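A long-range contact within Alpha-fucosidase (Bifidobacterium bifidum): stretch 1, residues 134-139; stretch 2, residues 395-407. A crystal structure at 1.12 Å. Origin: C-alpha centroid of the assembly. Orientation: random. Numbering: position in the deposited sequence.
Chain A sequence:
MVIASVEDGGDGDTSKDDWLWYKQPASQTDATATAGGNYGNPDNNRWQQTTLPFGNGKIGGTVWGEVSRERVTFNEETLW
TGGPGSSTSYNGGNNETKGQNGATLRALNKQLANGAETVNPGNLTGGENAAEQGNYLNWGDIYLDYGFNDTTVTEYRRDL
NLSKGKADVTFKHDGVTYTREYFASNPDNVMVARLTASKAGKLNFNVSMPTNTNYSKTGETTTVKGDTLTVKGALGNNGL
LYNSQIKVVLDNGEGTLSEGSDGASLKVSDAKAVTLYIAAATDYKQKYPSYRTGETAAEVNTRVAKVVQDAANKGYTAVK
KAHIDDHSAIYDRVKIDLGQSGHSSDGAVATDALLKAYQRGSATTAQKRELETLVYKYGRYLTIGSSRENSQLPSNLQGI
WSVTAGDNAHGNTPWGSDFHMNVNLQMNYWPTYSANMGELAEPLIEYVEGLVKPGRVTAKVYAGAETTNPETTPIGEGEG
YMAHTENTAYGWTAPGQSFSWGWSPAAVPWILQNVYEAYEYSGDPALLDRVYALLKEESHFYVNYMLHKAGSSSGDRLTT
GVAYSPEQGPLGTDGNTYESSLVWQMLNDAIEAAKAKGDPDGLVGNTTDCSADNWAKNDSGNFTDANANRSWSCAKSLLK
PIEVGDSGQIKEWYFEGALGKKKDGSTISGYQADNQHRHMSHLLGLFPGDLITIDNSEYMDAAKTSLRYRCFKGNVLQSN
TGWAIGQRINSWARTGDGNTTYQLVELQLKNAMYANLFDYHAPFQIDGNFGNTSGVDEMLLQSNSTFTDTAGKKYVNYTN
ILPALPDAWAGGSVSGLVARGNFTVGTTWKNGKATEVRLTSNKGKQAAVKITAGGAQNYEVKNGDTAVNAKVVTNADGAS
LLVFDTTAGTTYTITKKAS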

# COMPACT_ATOMS: atom_id res chain seq x y z
N GLY A 134 4.75 9.33 -18.29
CA GLY A 134 4.30 10.36 -17.37
C GLY A 134 4.60 10.02 -15.93
O GLY A 134 5.42 9.15 -15.64
N ASN A 135 3.96 10.75 -15.03
CA ASN A 135 4.15 10.62 -13.60
C ASN A 135 3.10 11.41 -12.85
O ASN A 135 2.32 12.15 -13.46
CB ASN A 135 5.59 11.00 -13.17
CG ASN A 135 5.94 12.48 -13.41
OD1 ASN A 135 5.24 13.24 -14.08
ND2 ASN A 135 7.07 12.88 -12.83
N TYR A 136 3.05 11.21 -11.54
CA TYR A 136 2.19 11.97 -10.65
C TYR A 136 2.81 13.33 -10.36
O TYR A 136 4.00 13.41 -10.08
CB TYR A 136 2.05 11.21 -9.34
CG TYR A 136 1.08 11.80 -8.34
CD1 TYR A 136 -0.24 12.03 -8.68
CD2 TYR A 136 1.48 12.08 -7.04
CE1 TYR A 136 -1.15 12.53 -7.76
CE2 TYR A 136 0.59 12.59 -6.10
CZ TYR A 136 -0.72 12.81 -6.47
OH TYR A 136 -1.63 13.30 -5.55
N LEU A 137 1.99 14.37 -10.41
CA LEU A 137 2.44 15.75 -10.18
C LEU A 137 1.96 16.31 -8.86
O LEU A 137 0.78 16.19 -8.53
CB LEU A 137 1.87 16.68 -11.25
CG LEU A 137 2.22 16.49 -12.72
CD1 LEU A 137 1.49 17.50 -13.58
CD2 LEU A 137 3.69 16.59 -12.95
N ASN A 138 2.85 16.99 -8.14
CA ASN A 138 2.39 17.96 -7.15
C ASN A 138 1.52 18.98 -7.89
O ASN A 138 1.92 19.50 -8.93
CB ASN A 138 3.55 18.68 -6.48
CG ASN A 138 3.11 19.93 -5.74
OD1 ASN A 138 2.40 19.85 -4.72
ND2 ASN A 138 3.48 21.09 -6.26
N TRP A 139 0.33 19.25 -7.37
CA TRP A 139 -0.58 20.21 -7.99
C TRP A 139 -0.01 21.62 -7.82
O TRP A 139 0.18 22.35 -8.80
CB TRP A 139 -1.98 20.09 -7.38
CG TRP A 139 -3.02 20.99 -7.99
CD1 TRP A 139 -3.05 22.35 -7.97
CD2 TRP A 139 -4.21 20.57 -8.66
NE1 TRP A 139 -4.18 22.81 -8.61
CE2 TRP A 139 -4.90 21.73 -9.05
CE3 TRP A 139 -4.74 19.32 -8.99
CZ2 TRP A 139 -6.12 21.69 -9.73
CZ3 TRP A 139 -5.95 19.27 -9.67
CH2 TRP A 139 -6.62 20.45 -10.04
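Stretch 2 395-407: SNLQGIWSVTAGD

Stretch 2 lies against stretch 1 as an irregular segment on an irregular segment; neither contains regular helix or strand, and together they bury 531 Å². The direction follows from the nearest CA pairs: Gly134 CA with Asp407 CA at 6.3 Å, Leu137 CA with Ala405 CA at 4.6 Å, and Asn138 CA with Val403 CA at 5.0 Å. As numbering rises in stretch 1 it falls in stretch 2, so the two stretches run in opposite senses.

Tyr136 has the largest covered area, 100 Å². Its CA-to-CB bond points toward stretch 2, and chi1 of -175° (t) carries the ring to the part of stretch 2 that begins with a type I beta turn from Asn396 to Gly399. Asn396 ND2 lies over one ring face, 3.4 Å from Tyr136 CD2. At the ring edge, Tyr136 OH donates a hydrogen bond to Ile400 O at 2.7 Å, fixing the far end of the side chain to a backbone carbonyl.

Asn138, with 89 Å² covered, supplies the direct backbone link: Asn138 N donates to Thr404 O at 3.0 Å, with an N-H...acceptor angle of 158°. Its CB, also directed toward stretch 2, packs 3.4 Å from Val403 C and 3.6 Å from Ser402 OG. Ser402, the most covered residue of stretch 2 at 49 Å², thus adjoins both dominant residues, its OG being 3.8 Å from Tyr136 CE2.

Between these two in sequence, Leu137 starts sideways but its end comes nearer, placing CD2 3.8 Å from Ala405 CB in an apolar contact. Two waters bridge the backbones. Water 1 donates to Tyr136 O (2.7 Å) and accepts from Gly406 N (3.2 Å); water 2 donates to Tyr136 O and to Thr404 O, each at 2.8 Å. Tyr136 O, 4.5 Å from Thr404 O, is joined to stretch 2 through these waters.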

# COMPACT_ATOMS: atom_id res chain seq x y z
N SER A 395 -3.61 4.33 -3.47
CA SER A 395 -2.42 5.04 -3.01
C SER A 395 -1.24 4.74 -3.93
O SER A 395 -1.04 3.60 -4.35
CB SER A 395 -2.10 4.63 -1.58
OG SER A 395 -2.09 3.22 -1.47
N ASN A 396 -0.47 5.78 -4.26
CA ASN A 396 0.74 5.62 -5.07
C ASN A 396 1.98 5.53 -4.15
O ASN A 396 1.84 5.31 -2.94
CB ASN A 396 0.84 6.70 -6.16
CG ASN A 396 0.92 8.12 -5.61
OD1 ASN A 396 1.67 8.40 -4.68
ND2 ASN A 396 0.17 9.04 -6.23
N LEU A 397 3.18 5.67 -4.71
CA LEU A 397 4.40 5.56 -3.90
C LEU A 397 4.45 6.57 -2.75
O LEU A 397 5.22 6.38 -1.80
CB LEU A 397 5.65 5.73 -4.75
CG LEU A 397 6.12 4.57 -5.62
CD1 LEU A 397 7.32 5.00 -6.42
CD2 LEU A 397 6.46 3.35 -4.77
N GLN A 398 3.64 7.62 -2.85
CA GLN A 398 3.60 8.68 -1.84
C GLN A 398 2.19 8.89 -1.28
O GLN A 398 1.91 9.91 -0.65
CB GLN A 398 4.18 9.99 -2.42
CG GLN A 398 5.65 9.83 -2.76
CD GLN A 398 6.32 11.08 -3.31
OE1 GLN A 398 5.88 12.21 -3.05
NE2 GLN A 398 7.41 10.89 -4.03
N GLY A 399 1.33 7.89 -1.47
CA GLY A 399 -0.06 7.98 -1.05
C GLY A 399 -0.79 8.87 -2.03
O GLY A 399 -1.18 8.42 -3.11
N ILE A 400 -0.96 10.13 -1.64
CA ILE A 400 -1.38 11.20 -2.54
C ILE A 400 -0.54 12.47 -2.37
O ILE A 400 -0.83 13.48 -3.02
CB ILE A 400 -2.89 11.60 -2.37
CG1 ILE A 400 -3.21 12.04 -0.93
CG2 ILE A 400 -3.81 10.49 -2.87
CD1 ILE A 400 -4.57 12.68 -0.78
N TRP A 401 0.48 12.43 -1.52
CA TRP A 401 1.18 13.65 -1.08
C TRP A 401 2.53 13.82 -1.76
O TRP A 401 3.37 12.94 -1.67
CB TRP A 401 1.34 13.66 0.45
CG TRP A 401 0.03 13.58 1.16
CD1 TRP A 401 -0.84 14.61 1.36
CD2 TRP A 401 -0.59 12.41 1.71
NE1 TRP A 401 -1.96 14.16 2.03
CE2 TRP A 401 -1.84 12.82 2.25
CE3 TRP A 401 -0.22 11.06 1.81
CZ2 TRP A 401 -2.70 11.92 2.89
CZ3 TRP A 401 -1.08 10.18 2.44
CH2 TRP A 401 -2.32 10.61 2.97
N SER A 402 2.74 14.95 -2.43
CA SER A 402 4.01 15.23 -3.09
C SER A 402 4.22 16.73 -3.23
O SER A 402 3.26 17.49 -3.24
CB SER A 402 4.05 14.59 -4.47
OG SER A 402 3.16 15.26 -5.34
N VAL A 403 5.48 17.11 -3.34
CA VAL A 403 5.86 18.51 -3.56
C VAL A 403 6.55 18.70 -4.91
O VAL A 403 6.60 19.81 -5.44
CB VAL A 403 6.76 19.04 -2.41
CG1 VAL A 403 8.17 18.47 -2.49
CG2 VAL A 403 6.79 20.57 -2.40
N THR A 404 7.08 17.62 -5.47
CA THR A 404 7.83 17.66 -6.72
C THR A 404 6.91 17.49 -7.92
O THR A 404 5.87 16.81 -7.82
CB THR A 404 8.91 16.57 -6.74
OG1 THR A 404 8.30 15.31 -6.45
CG2 THR A 404 9.98 16.85 -5.69
N ALA A 405 7.27 18.10 -9.04
CA ALA A 405 6.52 17.93 -10.29
C ALA A 405 7.40 18.14 -11.50
O ALA A 405 8.33 18.95 -11.47
CB ALA A 405 5.33 18.88 -10.34
N GLY A 406 7.10 17.41 -12.56
CA GLY A 406 7.69 17.63 -13.88
C GLY A 406 6.88 16.82 -14.87
O GLY A 406 6.04 16.01 -14.46
N ASP A 407 7.13 17.00 -16.16
CA ASP A 407 6.29 16.36 -17.18
C ASP A 407 6.54 14.87 -17.35
O ASP A 407 5.59 14.10 -17.55
CB ASP A 407 6.49 17.03 -18.54
CG ASP A 407 5.68 18.29 -18.72
OD1 ASP A 407 5.06 18.79 -17.75
OD2 ASP A 407 5.69 18.81 -19.86
O HOH W 1 6.16 14.77 -11.06
O HOH W 2 4.62 14.30 -7.48